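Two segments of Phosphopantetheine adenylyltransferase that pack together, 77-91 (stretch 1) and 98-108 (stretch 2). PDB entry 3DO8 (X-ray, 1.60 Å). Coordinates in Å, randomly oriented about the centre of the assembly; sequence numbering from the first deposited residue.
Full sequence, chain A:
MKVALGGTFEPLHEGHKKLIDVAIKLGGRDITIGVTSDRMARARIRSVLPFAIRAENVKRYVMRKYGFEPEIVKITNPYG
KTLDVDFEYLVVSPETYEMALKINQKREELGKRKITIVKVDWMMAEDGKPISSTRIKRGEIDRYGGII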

# COMPACT_ATOMS: atom_id res chain seq x y z
N ASN A 77 17.83 -2.06 15.92
CA ASN A 77 18.13 -3.36 15.35
C ASN A 77 17.31 -3.48 14.08
O ASN A 77 16.38 -2.68 13.86
CB ASN A 77 17.82 -4.46 16.39
CG ASN A 77 16.34 -4.75 16.50
OD1 ASN A 77 15.79 -5.44 15.66
ND2 ASN A 77 15.69 -4.24 17.55
N PRO A 78 17.64 -4.46 13.22
CA PRO A 78 16.97 -4.56 11.90
C PRO A 78 15.44 -4.67 11.94
O PRO A 78 14.76 -4.29 10.99
CB PRO A 78 17.55 -5.84 11.31
CG PRO A 78 18.84 -6.02 11.97
CD PRO A 78 18.69 -5.49 13.39
N TYR A 79 14.92 -5.23 13.01
CA TYR A 79 13.49 -5.45 13.14
C TYR A 79 12.75 -4.33 13.80
O TYR A 79 11.51 -4.32 13.77
CB TYR A 79 13.23 -6.69 13.99
CG TYR A 79 13.75 -7.94 13.36
CD1 TYR A 79 12.93 -8.73 12.57
CD2 TYR A 79 15.06 -8.33 13.54
CE1 TYR A 79 13.42 -9.87 12.00
CE2 TYR A 79 15.55 -9.46 12.96
CZ TYR A 79 14.73 -10.23 12.18
OH TYR A 79 15.23 -11.39 11.64
N GLY A 80 13.47 -3.42 14.45
CA GLY A 80 12.82 -2.45 15.33
C GLY A 80 11.97 -3.18 16.33
O GLY A 80 12.44 -4.14 16.95
N LYS A 81 10.71 -2.75 16.45
CA LYS A 81 9.76 -3.37 17.36
C LYS A 81 8.85 -4.41 16.70
O LYS A 81 7.91 -4.91 17.31
CB LYS A 81 8.85 -2.31 17.99
CG LYS A 81 9.52 -1.25 18.86
CD LYS A 81 8.42 -0.40 19.53
CE LYS A 81 7.59 0.47 18.50
NZ LYS A 81 6.12 0.67 18.90
N THR A 82 9.12 -4.74 15.45
CA THR A 82 8.14 -5.50 14.68
C THR A 82 8.07 -6.98 15.01
O THR A 82 7.21 -7.66 14.50
CB THR A 82 8.40 -5.37 13.16
OG1 THR A 82 9.67 -5.95 12.87
CG2 THR A 82 8.31 -3.91 12.69
N LEU A 83 8.95 -7.51 15.89
CA LEU A 83 8.79 -8.88 16.36
C LEU A 83 8.03 -8.96 17.67
O LEU A 83 7.75 -10.04 18.15
CB LEU A 83 10.16 -9.54 16.54
CG LEU A 83 11.00 -9.70 15.29
CD1 LEU A 83 12.29 -10.43 15.58
CD2 LEU A 83 10.20 -10.38 14.18
N ASP A 84 7.72 -7.80 18.24
CA ASP A 84 7.17 -7.71 19.59
C ASP A 84 5.75 -7.13 19.50
O ASP A 84 4.76 -7.77 19.91
CB ASP A 84 8.11 -6.81 20.42
CG ASP A 84 7.96 -7.00 21.90
OD1 ASP A 84 7.45 -8.06 22.33
OD2 ASP A 84 8.39 -6.08 22.62
N VAL A 85 5.64 -5.95 18.91
CA VAL A 85 4.35 -5.26 18.80
C VAL A 85 3.54 -5.88 17.69
O VAL A 85 4.09 -6.27 16.64
CB VAL A 85 4.58 -3.76 18.50
CG1 VAL A 85 3.22 -3.00 18.27
CG2 VAL A 85 5.41 -3.10 19.58
N ASP A 86 2.22 -5.92 17.89
CA ASP A 86 1.32 -6.42 16.88
C ASP A 86 0.91 -5.19 16.07
O ASP A 86 0.38 -4.19 16.63
CB ASP A 86 0.10 -7.15 17.44
CG ASP A 86 0.45 -8.51 18.08
OD1 ASP A 86 1.47 -9.13 17.70
OD2 ASP A 86 -0.31 -8.96 18.96
N PHE A 87 1.28 -5.22 14.80
CA PHE A 87 0.88 -4.24 13.81
C PHE A 87 -0.09 -4.91 12.85
O PHE A 87 0.06 -6.10 12.52
CB PHE A 87 2.10 -3.74 13.01
CG PHE A 87 3.07 -2.94 13.81
CD1 PHE A 87 2.81 -1.61 14.11
CD2 PHE A 87 4.27 -3.50 14.24
CE1 PHE A 87 3.70 -0.87 14.86
CE2 PHE A 87 5.18 -2.76 14.97
CZ PHE A 87 4.89 -1.44 15.29
N GLU A 88 -1.06 -4.15 12.36
CA GLU A 88 -1.94 -4.64 11.31
C GLU A 88 -1.27 -4.59 9.92
O GLU A 88 -1.40 -5.54 9.14
CB GLU A 88 -3.24 -3.85 11.29
CG GLU A 88 -4.26 -4.39 10.34
CD GLU A 88 -5.67 -3.80 10.56
OE1 GLU A 88 -5.89 -3.12 11.60
OE2 GLU A 88 -6.55 -4.02 9.71
N TYR A 89 -0.60 -3.49 9.62
CA TYR A 89 0.04 -3.25 8.33
C TYR A 89 1.50 -2.82 8.58
O TYR A 89 1.78 -2.10 9.54
CB TYR A 89 -0.66 -2.11 7.57
CG TYR A 89 -2.05 -2.47 7.08
CD1 TYR A 89 -2.23 -3.44 6.11
CD2 TYR A 89 -3.18 -1.82 7.58
CE1 TYR A 89 -3.48 -3.76 5.64
CE2 TYR A 89 -4.45 -2.16 7.13
CZ TYR A 89 -4.59 -3.13 6.15
OH TYR A 89 -5.82 -3.51 5.63
N LEU A 90 2.37 -3.23 7.67
CA LEU A 90 3.75 -2.79 7.62
C LEU A 90 3.97 -2.24 6.22
O LEU A 90 3.86 -2.97 5.22
CB LEU A 90 4.68 -3.98 7.86
CG LEU A 90 6.22 -3.79 7.71
CD1 LEU A 90 6.80 -2.58 8.45
CD2 LEU A 90 6.95 -5.13 8.07
N VAL A 91 4.21 -0.94 6.15
CA VAL A 91 4.33 -0.21 4.90
C VAL A 91 5.82 -0.10 4.57
O VAL A 91 6.59 0.41 5.39
CB VAL A 91 3.70 1.21 4.97
CG1 VAL A 91 4.04 1.99 3.66
CG2 VAL A 91 2.20 1.08 5.18
N GLU A 98 12.25 -6.98 1.22
CA GLU A 98 12.84 -8.25 1.63
C GLU A 98 12.88 -8.35 3.16
O GLU A 98 12.65 -9.43 3.73
CB GLU A 98 14.24 -8.42 1.02
CG GLU A 98 14.15 -8.75 -0.45
CD GLU A 98 15.50 -8.64 -1.18
OE1 GLU A 98 16.03 -7.52 -1.28
OE2 GLU A 98 16.01 -9.67 -1.64
N MET A 99 13.16 -7.23 3.83
CA MET A 99 13.24 -7.25 5.28
C MET A 99 11.83 -7.49 5.86
O MET A 99 11.69 -8.19 6.87
CB MET A 99 13.85 -5.99 5.86
CG MET A 99 14.01 -6.01 7.40
SD MET A 99 15.32 -7.15 7.99
CE MET A 99 14.62 -7.71 9.57
N ALA A 100 10.81 -6.93 5.22
CA ALA A 100 9.42 -7.21 5.64
C ALA A 100 9.10 -8.70 5.58
O ALA A 100 8.46 -9.25 6.47
CB ALA A 100 8.44 -6.47 4.75
N LEU A 101 9.50 -9.36 4.50
CA LEU A 101 9.27 -10.80 4.42
C LEU A 101 9.98 -11.53 5.56
O LEU A 101 9.43 -12.45 6.15
CB LEU A 101 9.72 -11.36 3.08
CG LEU A 101 8.94 -10.80 1.87
CD1 LEU A 101 9.65 -11.29 0.59
CD2 LEU A 101 7.46 -11.17 1.90
N LYS A 102 11.19 -11.09 5.86
CA LYS A 102 11.99 -11.66 6.97
C LYS A 102 11.29 -11.45 8.34
O LYS A 102 11.26 -12.36 9.20
CB LYS A 102 13.41 -11.08 6.98
CG LYS A 102 14.32 -11.59 8.07
CD LYS A 102 14.65 -13.02 7.88
CE LYS A 102 15.94 -13.40 8.62
NZ LYS A 102 16.30 -14.80 8.31
N ILE A 103 10.77 -10.25 8.52
CA ILE A 103 9.98 -9.93 9.72
C ILE A 103 8.84 -10.96 9.91
O ILE A 103 8.68 -11.51 10.99
CB ILE A 103 9.47 -8.48 9.69
CG1 ILE A 103 10.64 -7.48 9.95
CG2 ILE A 103 8.34 -8.29 10.70
CD1 ILE A 103 10.40 -6.02 9.53
N ASN A 104 8.06 -11.23 8.86
CA ASN A 104 6.96 -12.18 8.99
C ASN A 104 7.47 -13.61 9.22
O ASN A 104 6.86 -14.36 9.97
CB ASN A 104 6.01 -12.13 7.79
CG ASN A 104 4.93 -11.10 7.97
OD1 ASN A 104 4.66 -10.67 9.13
ND2 ASN A 104 4.26 -10.72 6.89
N GLN A 105 8.61 -13.95 8.62
CA GLN A 105 9.18 -15.30 8.81
C GLN A 105 9.53 -15.50 10.28
O GLN A 105 9.16 -16.53 10.89
CB GLN A 105 10.41 -15.52 7.94
CG GLN A 105 10.07 -15.70 6.50
CD GLN A 105 11.25 -15.61 5.57
OE1 GLN A 105 12.40 -15.43 6.00
NE2 GLN A 105 10.99 -15.75 4.28
N LYS A 106 10.17 -14.48 10.85
CA LYS A 106 10.56 -14.54 12.27
C LYS A 106 9.35 -14.48 13.19
O LYS A 106 9.33 -15.14 14.23
CB LYS A 106 11.56 -13.46 12.64
CG LYS A 106 12.91 -13.68 12.05
CD LYS A 106 13.59 -14.82 12.78
CE LYS A 106 14.82 -15.23 12.10
NZ LYS A 106 15.30 -16.47 12.78
N ARG A 107 8.38 -13.65 12.86
CA ARG A 107 7.15 -13.64 13.65
C ARG A 107 6.54 -15.04 13.67
O ARG A 107 6.14 -15.53 14.73
CB ARG A 107 6.16 -12.60 13.13
CG ARG A 107 6.58 -11.18 13.50
CD ARG A 107 5.63 -10.14 12.97
NE ARG A 107 4.31 -10.19 13.61
CZ ARG A 107 3.92 -9.50 14.68
NH1 ARG A 107 4.74 -8.69 15.31
NH2 ARG A 107 2.66 -9.61 15.12
N GLU A 108 6.49 -15.69 12.52
CA GLU A 108 5.90 -17.04 12.50
C GLU A 108 6.72 -17.99 13.38
O GLU A 108 6.15 -18.81 14.11
CB GLU A 108 5.76 -17.58 11.09
CG GLU A 108 5.02 -18.94 11.07
CD GLU A 108 4.60 -19.38 9.66
OE1 GLU A 108 5.06 -18.79 8.68
OE2 GLU A 108 3.80 -20.35 9.56

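A loop held in shape by its own turns can be fastened to a helix largely through one arginine, and R107 of phosphopantetheine adenylyltransferase illustrates how. Its CA-to-CB bond points sideways, but the long side chain carries the guanidinium back to the loop, where it meets three acceptors near its plane. NH1 of R107 donates to the backbone oxygens T82 O and V85 O, each at 2.8 Å, while NH2 of R107 lies 2.9 Å from D86 OD1 in a hydrogen bond that is also a salt bridge. Arginine suits this place because its planar, multiply donating group can serve two carbonyls and a carboxylate at once; the charge of D86 offsets that of the buried guanidinium.

The first part of the loop is braced internally. A type I turn from N77 to G80 leads into a type II' turn from Y79 to T82, and G80 takes the positive phi that glycine tolerates well. N77 OD1 accepts from Y79 N (2.8 Å), and T82 OG1 donates to Y79 O (2.6 Å), so the threonine hydroxyl is satisfied within the loop even though it rests against I103 CD1.

Outward from the arginine, packing takes over. L83 sends CD2 to within 3.8 Å of R107 CG and 3.7 Å of K106 CB, using the aliphatic part of both charged side chains. The Y79 ring receives M99 CE over one face, 3.5 Å from the ring centroid, a CH-pi contact suited to the slender, flexible methionine; P78 CB adds a further contact with the same methyl. I103 links this cluster to the strand: its CG1 lies 3.7 Å from Y79 CD1, and its CD1 3.9 Å from L90 CD2. L90 CD2 also meets A100 CB, at 3.9 Å, so that L90, A100 and I103, all buried, form the inner end of the contact.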